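Local coordinates for protein hydroxyglutarate synthase (Oryza sativa, PDB 6W1K) that uses iron(II) and dioxygen to decarboxylate and hydroxylate 2-oxoadipate to D-2-hydroxyglutarate in plastid lysine catabolism, at residues I210-L224 against I230-T244. Numbering follows the deposited sequence.
Sequences INKFNKFVEDNGFKL and ILKVSPDGLLQQSST. With OOG (2-oxoadipic acid), chain F.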
# COMPACT_ATOMS: atom_id res chain seq x y z
N ILE A 210 1.26 -18.80 -3.10
CA ILE A 210 0.30 -17.92 -2.44
C ILE A 210 -0.94 -18.68 -2.00
O ILE A 210 -1.57 -18.34 -0.99
CB ILE A 210 -0.05 -16.72 -3.35
CG1 ILE A 210 -0.82 -15.67 -2.54
CG2 ILE A 210 -0.77 -17.20 -4.58
CD1 ILE A 210 -0.74 -14.27 -3.16
N ASN A 211 -1.32 -19.73 -2.73
CA ASN A 211 -2.47 -20.53 -2.31
C ASN A 211 -2.21 -21.21 -0.98
O ASN A 211 -3.08 -21.24 -0.10
CB ASN A 211 -2.83 -21.55 -3.38
CG ASN A 211 -3.70 -20.96 -4.49
OD1 ASN A 211 -4.62 -20.18 -4.22
ND2 ASN A 211 -3.41 -21.34 -5.73
N LYS A 212 -0.99 -21.70 -0.80
CA LYS A 212 -0.55 -22.30 0.47
C LYS A 212 -0.46 -21.18 1.51
O LYS A 212 -0.87 -21.40 2.63
CB LYS A 212 0.82 -22.95 0.33
CG LYS A 212 0.80 -24.47 0.26
CD LYS A 212 0.44 -24.99 -1.10
CE LYS A 212 0.55 -26.49 -1.20
NZ LYS A 212 1.97 -26.93 -1.19
N PHE A 213 0.05 -20.01 1.13
CA PHE A 213 0.14 -18.88 2.04
C PHE A 213 -1.24 -18.49 2.57
O PHE A 213 -1.42 -18.29 3.78
CB PHE A 213 0.80 -17.67 1.36
CG PHE A 213 1.14 -16.58 2.33
CD1 PHE A 213 2.43 -16.47 2.83
CD2 PHE A 213 0.17 -15.67 2.77
CE1 PHE A 213 2.75 -15.50 3.74
CE2 PHE A 213 0.49 -14.71 3.69
CZ PHE A 213 1.79 -14.60 4.17
N ASN A 214 -2.22 -18.39 1.68
CA ASN A 214 -3.57 -18.02 2.11
C ASN A 214 -4.11 -18.99 3.14
O ASN A 214 -4.74 -18.58 4.13
CB ASN A 214 -4.50 -17.94 0.91
CG ASN A 214 -4.28 -16.68 0.10
OD1 ASN A 214 -3.57 -15.77 0.52
ND2 ASN A 214 -4.86 -16.64 -1.09
N LYS A 215 -3.89 -20.30 2.94
CA LYS A 215 -4.40 -21.28 3.90
C LYS A 215 -3.65 -21.17 5.23
O LYS A 215 -4.25 -21.35 6.30
CB LYS A 215 -4.29 -22.69 3.32
CG LYS A 215 -4.75 -23.79 4.26
CD LYS A 215 -3.84 -24.99 4.16
CE LYS A 215 -4.57 -26.31 4.48
NZ LYS A 215 -5.72 -26.14 5.43
N PHE A 216 -2.36 -20.88 5.19
CA PHE A 216 -1.60 -20.59 6.41
C PHE A 216 -2.22 -19.43 7.19
O PHE A 216 -2.37 -19.51 8.41
CB PHE A 216 -0.13 -20.31 6.03
CG PHE A 216 0.73 -19.82 7.17
CD1 PHE A 216 0.99 -18.46 7.33
CD2 PHE A 216 1.28 -20.72 8.08
CE1 PHE A 216 1.76 -18.00 8.38
CE2 PHE A 216 2.07 -20.27 9.12
CZ PHE A 216 2.31 -18.90 9.27
N VAL A 217 -2.60 -18.35 6.51
CA VAL A 217 -3.17 -17.21 7.22
C VAL A 217 -4.53 -17.58 7.80
O VAL A 217 -4.82 -17.29 8.97
CB VAL A 217 -3.26 -16.00 6.28
CG1 VAL A 217 -4.07 -14.87 6.92
CG2 VAL A 217 -1.91 -15.53 5.94
N GLU A 218 -5.37 -18.25 7.01
CA GLU A 218 -6.70 -18.61 7.49
C GLU A 218 -6.64 -19.62 8.63
O GLU A 218 -7.51 -19.61 9.52
CB GLU A 218 -7.53 -19.17 6.34
CG GLU A 218 -7.89 -18.14 5.27
CD GLU A 218 -8.60 -18.75 4.06
OE1 GLU A 218 -8.27 -19.90 3.67
OE2 GLU A 218 -9.51 -18.08 3.52
N ASP A 219 -5.65 -20.51 8.62
CA ASP A 219 -5.57 -21.49 9.70
C ASP A 219 -5.01 -20.91 10.99
O ASP A 219 -5.16 -21.53 12.04
CB ASP A 219 -4.75 -22.70 9.25
CG ASP A 219 -5.52 -23.59 8.28
OD1 ASP A 219 -4.87 -24.33 7.52
OD2 ASP A 219 -6.78 -23.55 8.25
N ASN A 220 -4.40 -19.73 10.93
CA ASN A 220 -3.99 -19.00 12.13
C ASN A 220 -5.06 -18.03 12.62
O ASN A 220 -4.79 -17.25 13.54
CB ASN A 220 -2.68 -18.28 11.87
CG ASN A 220 -1.48 -19.18 12.07
OD1 ASN A 220 -1.15 -19.56 13.20
ND2 ASN A 220 -0.83 -19.56 10.97
N GLY A 221 -6.25 -18.05 12.02
CA GLY A 221 -7.40 -17.35 12.56
C GLY A 221 -7.73 -16.01 11.93
O GLY A 221 -8.63 -15.32 12.43
N PHE A 222 -7.07 -15.64 10.84
CA PHE A 222 -7.26 -14.33 10.23
C PHE A 222 -8.10 -14.45 8.96
O PHE A 222 -8.05 -15.46 8.25
CB PHE A 222 -5.92 -13.68 9.90
CG PHE A 222 -5.03 -13.53 11.10
CD1 PHE A 222 -5.33 -12.62 12.10
CD2 PHE A 222 -3.90 -14.31 11.24
CE1 PHE A 222 -4.53 -12.50 13.22
CE2 PHE A 222 -3.09 -14.19 12.35
CZ PHE A 222 -3.40 -13.29 13.34
N LYS A 223 -8.88 -13.40 8.70
CA LYS A 223 -9.87 -13.37 7.62
C LYS A 223 -9.28 -12.65 6.41
O LYS A 223 -8.78 -11.54 6.57
CB LYS A 223 -11.11 -12.63 8.10
CG LYS A 223 -12.37 -12.93 7.32
CD LYS A 223 -13.56 -12.09 7.73
CE LYS A 223 -13.91 -12.27 9.19
NZ LYS A 223 -14.25 -13.68 9.49
N LEU A 224 -9.34 -13.26 5.23
CA LEU A 224 -8.90 -12.62 4.01
C LEU A 224 -10.04 -11.85 3.35
O LEU A 224 -11.20 -12.25 3.41
CB LEU A 224 -8.37 -13.67 3.04
CG LEU A 224 -7.15 -14.46 3.55
CD1 LEU A 224 -6.75 -15.58 2.59
CD2 LEU A 224 -5.99 -13.52 3.76
N ILE A 230 -10.83 -14.78 -2.58
CA ILE A 230 -9.71 -14.48 -1.71
C ILE A 230 -8.42 -14.26 -2.50
O ILE A 230 -7.49 -13.65 -1.98
CB ILE A 230 -9.51 -15.58 -0.65
CG1 ILE A 230 -9.34 -16.95 -1.31
CG2 ILE A 230 -10.72 -15.60 0.33
CD1 ILE A 230 -8.77 -18.00 -0.36
N LEU A 231 -8.36 -14.73 -3.74
CA LEU A 231 -7.16 -14.60 -4.56
C LEU A 231 -7.51 -13.85 -5.83
O LEU A 231 -8.25 -14.37 -6.68
CB LEU A 231 -6.57 -15.98 -4.89
CG LEU A 231 -5.24 -15.93 -5.64
CD1 LEU A 231 -4.15 -15.31 -4.76
CD2 LEU A 231 -4.86 -17.34 -6.10
N LYS A 232 -6.99 -12.64 -5.97
CA LYS A 232 -7.16 -11.85 -7.18
C LYS A 232 -6.06 -12.20 -8.17
O LYS A 232 -4.87 -12.05 -7.86
CB LYS A 232 -7.12 -10.36 -6.85
CG LYS A 232 -8.38 -9.84 -6.16
CD LYS A 232 -8.51 -10.35 -4.74
CE LYS A 232 -9.41 -9.45 -3.91
NZ LYS A 232 -9.99 -10.14 -2.73
N VAL A 233 -6.45 -12.60 -9.37
CA VAL A 233 -5.52 -13.04 -10.40
C VAL A 233 -5.66 -12.12 -11.60
O VAL A 233 -6.76 -11.92 -12.12
CB VAL A 233 -5.78 -14.50 -10.81
CG1 VAL A 233 -4.86 -14.86 -11.96
CG2 VAL A 233 -5.61 -15.45 -9.63
N SER A 234 -4.48 -11.62 -12.00
CA SER A 234 -4.42 -10.63 -13.03
C SER A 234 -4.82 -11.40 -14.26
O SER A 234 -4.64 -12.60 -14.43
CB SER A 234 -3.15 -9.99 -13.26
OG SER A 234 -2.19 -10.95 -13.51
N PRO A 235 -5.39 -10.78 -15.46
CA PRO A 235 -5.82 -11.45 -16.70
C PRO A 235 -4.72 -12.24 -17.38
O PRO A 235 -5.01 -13.25 -18.03
CB PRO A 235 -6.31 -10.28 -17.57
CG PRO A 235 -6.72 -9.23 -16.61
CD PRO A 235 -5.76 -9.35 -15.44
N ASP A 236 -3.45 -11.84 -17.25
CA ASP A 236 -2.37 -12.65 -17.80
C ASP A 236 -1.98 -13.80 -16.87
O ASP A 236 -1.10 -14.59 -17.23
CB ASP A 236 -1.14 -11.77 -18.10
CG ASP A 236 -0.58 -11.04 -16.85
OD1 ASP A 236 -1.03 -11.27 -15.72
OD2 ASP A 236 0.35 -10.22 -16.98
N GLY A 237 -2.57 -13.89 -15.69
CA GLY A 237 -2.27 -14.96 -14.77
C GLY A 237 -1.02 -14.80 -13.93
O GLY A 237 -0.78 -15.64 -13.06
N LEU A 238 -0.25 -13.72 -14.12
CA LEU A 238 1.09 -13.60 -13.55
C LEU A 238 1.16 -12.80 -12.26
O LEU A 238 2.18 -12.88 -11.55
CB LEU A 238 2.03 -12.95 -14.58
CG LEU A 238 2.00 -13.65 -15.95
CD1 LEU A 238 2.95 -12.97 -16.92
CD2 LEU A 238 2.31 -15.15 -15.85
N LEU A 239 0.12 -12.04 -11.92
CA LEU A 239 0.09 -11.29 -10.68
C LEU A 239 -1.10 -11.78 -9.87
O LEU A 239 -2.25 -11.64 -10.30
CB LEU A 239 0.00 -9.79 -10.95
CG LEU A 239 -0.16 -8.94 -9.68
CD1 LEU A 239 1.07 -9.09 -8.73
CD2 LEU A 239 -0.36 -7.48 -10.11
N GLN A 240 -0.82 -12.38 -8.72
CA GLN A 240 -1.83 -12.98 -7.86
C GLN A 240 -1.72 -12.36 -6.47
O GLN A 240 -0.64 -12.35 -5.87
CB GLN A 240 -1.67 -14.50 -7.82
CG GLN A 240 -1.40 -15.11 -9.18
CD GLN A 240 -1.59 -16.63 -9.22
OE1 GLN A 240 -1.77 -17.28 -8.19
NE2 GLN A 240 -1.55 -17.19 -10.43
N GLN A 241 -2.83 -11.84 -5.96
CA GLN A 241 -2.78 -11.01 -4.76
C GLN A 241 -3.90 -11.39 -3.82
O GLN A 241 -5.00 -11.75 -4.26
CB GLN A 241 -2.87 -9.55 -5.12
CG GLN A 241 -1.72 -9.02 -5.95
CD GLN A 241 -1.99 -7.62 -6.46
OE1 GLN A 241 -2.51 -7.42 -7.56
NE2 GLN A 241 -1.64 -6.64 -5.65
N SER A 242 -3.60 -11.37 -2.52
CA SER A 242 -4.59 -11.53 -1.46
C SER A 242 -4.28 -10.52 -0.37
O SER A 242 -3.19 -9.94 -0.33
CB SER A 242 -4.60 -12.97 -0.92
OG SER A 242 -3.32 -13.32 -0.44
N SER A 243 -5.24 -10.30 0.53
CA SER A 243 -5.11 -9.26 1.55
C SER A 243 -6.00 -9.61 2.73
O SER A 243 -7.03 -10.26 2.56
CB SER A 243 -5.51 -7.87 1.05
OG SER A 243 -6.88 -7.79 0.75
N THR A 244 -5.59 -9.19 3.93
CA THR A 244 -6.43 -9.35 5.10
C THR A 244 -7.51 -8.28 5.10
O THR A 244 -7.39 -7.23 4.46
CB THR A 244 -5.63 -9.26 6.39
OG1 THR A 244 -4.90 -8.03 6.42
CG2 THR A 244 -4.68 -10.43 6.56
C2 OOG F . -4.38 0.30 -2.54
C3 OOG F . -5.06 -0.93 -3.16
C4 OOG F . -4.37 -1.30 -4.48
C6 OOG F . -2.69 -3.23 -5.17
O4 OOG F . -3.16 -3.29 -6.33
O3 OOG F . -1.91 -4.12 -4.77
C5 OOG F . -3.08 -2.09 -4.24
C1 OOG F . -5.17 0.85 -1.35
O1 OOG F . -4.97 1.95 -0.96
O2 OOG F . -6.13 0.08 -0.69
O5 OOG F . -2.37 -1.82 -3.34
O HOH W 1 -3.03 -19.58 -8.35
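With chi1 near 58°, S242 holds its hydroxyl between its own backbone N and carbonyl carbon, pointing at helix 210-219; there N214, whose CG lies anti to the carbonyl carbon and beside the backbone N, offers its amide oxygen. S242 OG donates to N214 OD1 over 2.6 Å, in the carbonyl plane and on a lone pair, at a C=O...donor angle of 128°. Serine suits the strand as a small donor and asparagine the helix as a carbonyl acceptor, so two buried polar groups satisfy each other.

One turn earlier, I210 lays its branches over the strand. Its CD1 sits 3.3 Å from Q240 O, and its CG2 packs 3.9 Å from L231 CD1. A beta-branched aliphatic chain suits this place because its longer arm reaches the strand backbone while CG2 meets both Q240 OE1 and L231 CD1. The other methyl of L231, CD2, approaches N211 OD1 at 3.4 Å, the two side chains crossing at about a right angle. Toward the exposed margin, polar ends mix with the methyls of L231: a water donates to Q240 OE1 over 2.6 Å and weakly accepts from N211 ND2, while Q240 NE2 is tied back to G237 O.

Beyond the helix the chain returns beside the strand, and L224 forms a single beta bridge with T244. L224 also sets its CB 4.1 Å from I230 CG2.

Helix and strand axes run almost parallel, 4° apart and 9.6 Å at closest approach. The helix packs along one sheet face, F213 reaching F268 of the neighbouring strand, consistent with a vicinal-oxygen-chelate-like domain. Strand alternation sends Q240 and S242 toward the helix and Q241 away. The buried S242–N214 bond, amid aliphatic packing, thus probably fixes the strand against the helix, leaving Q241 NE2 to bond to E267 and, weakly, 2-oxoadipate.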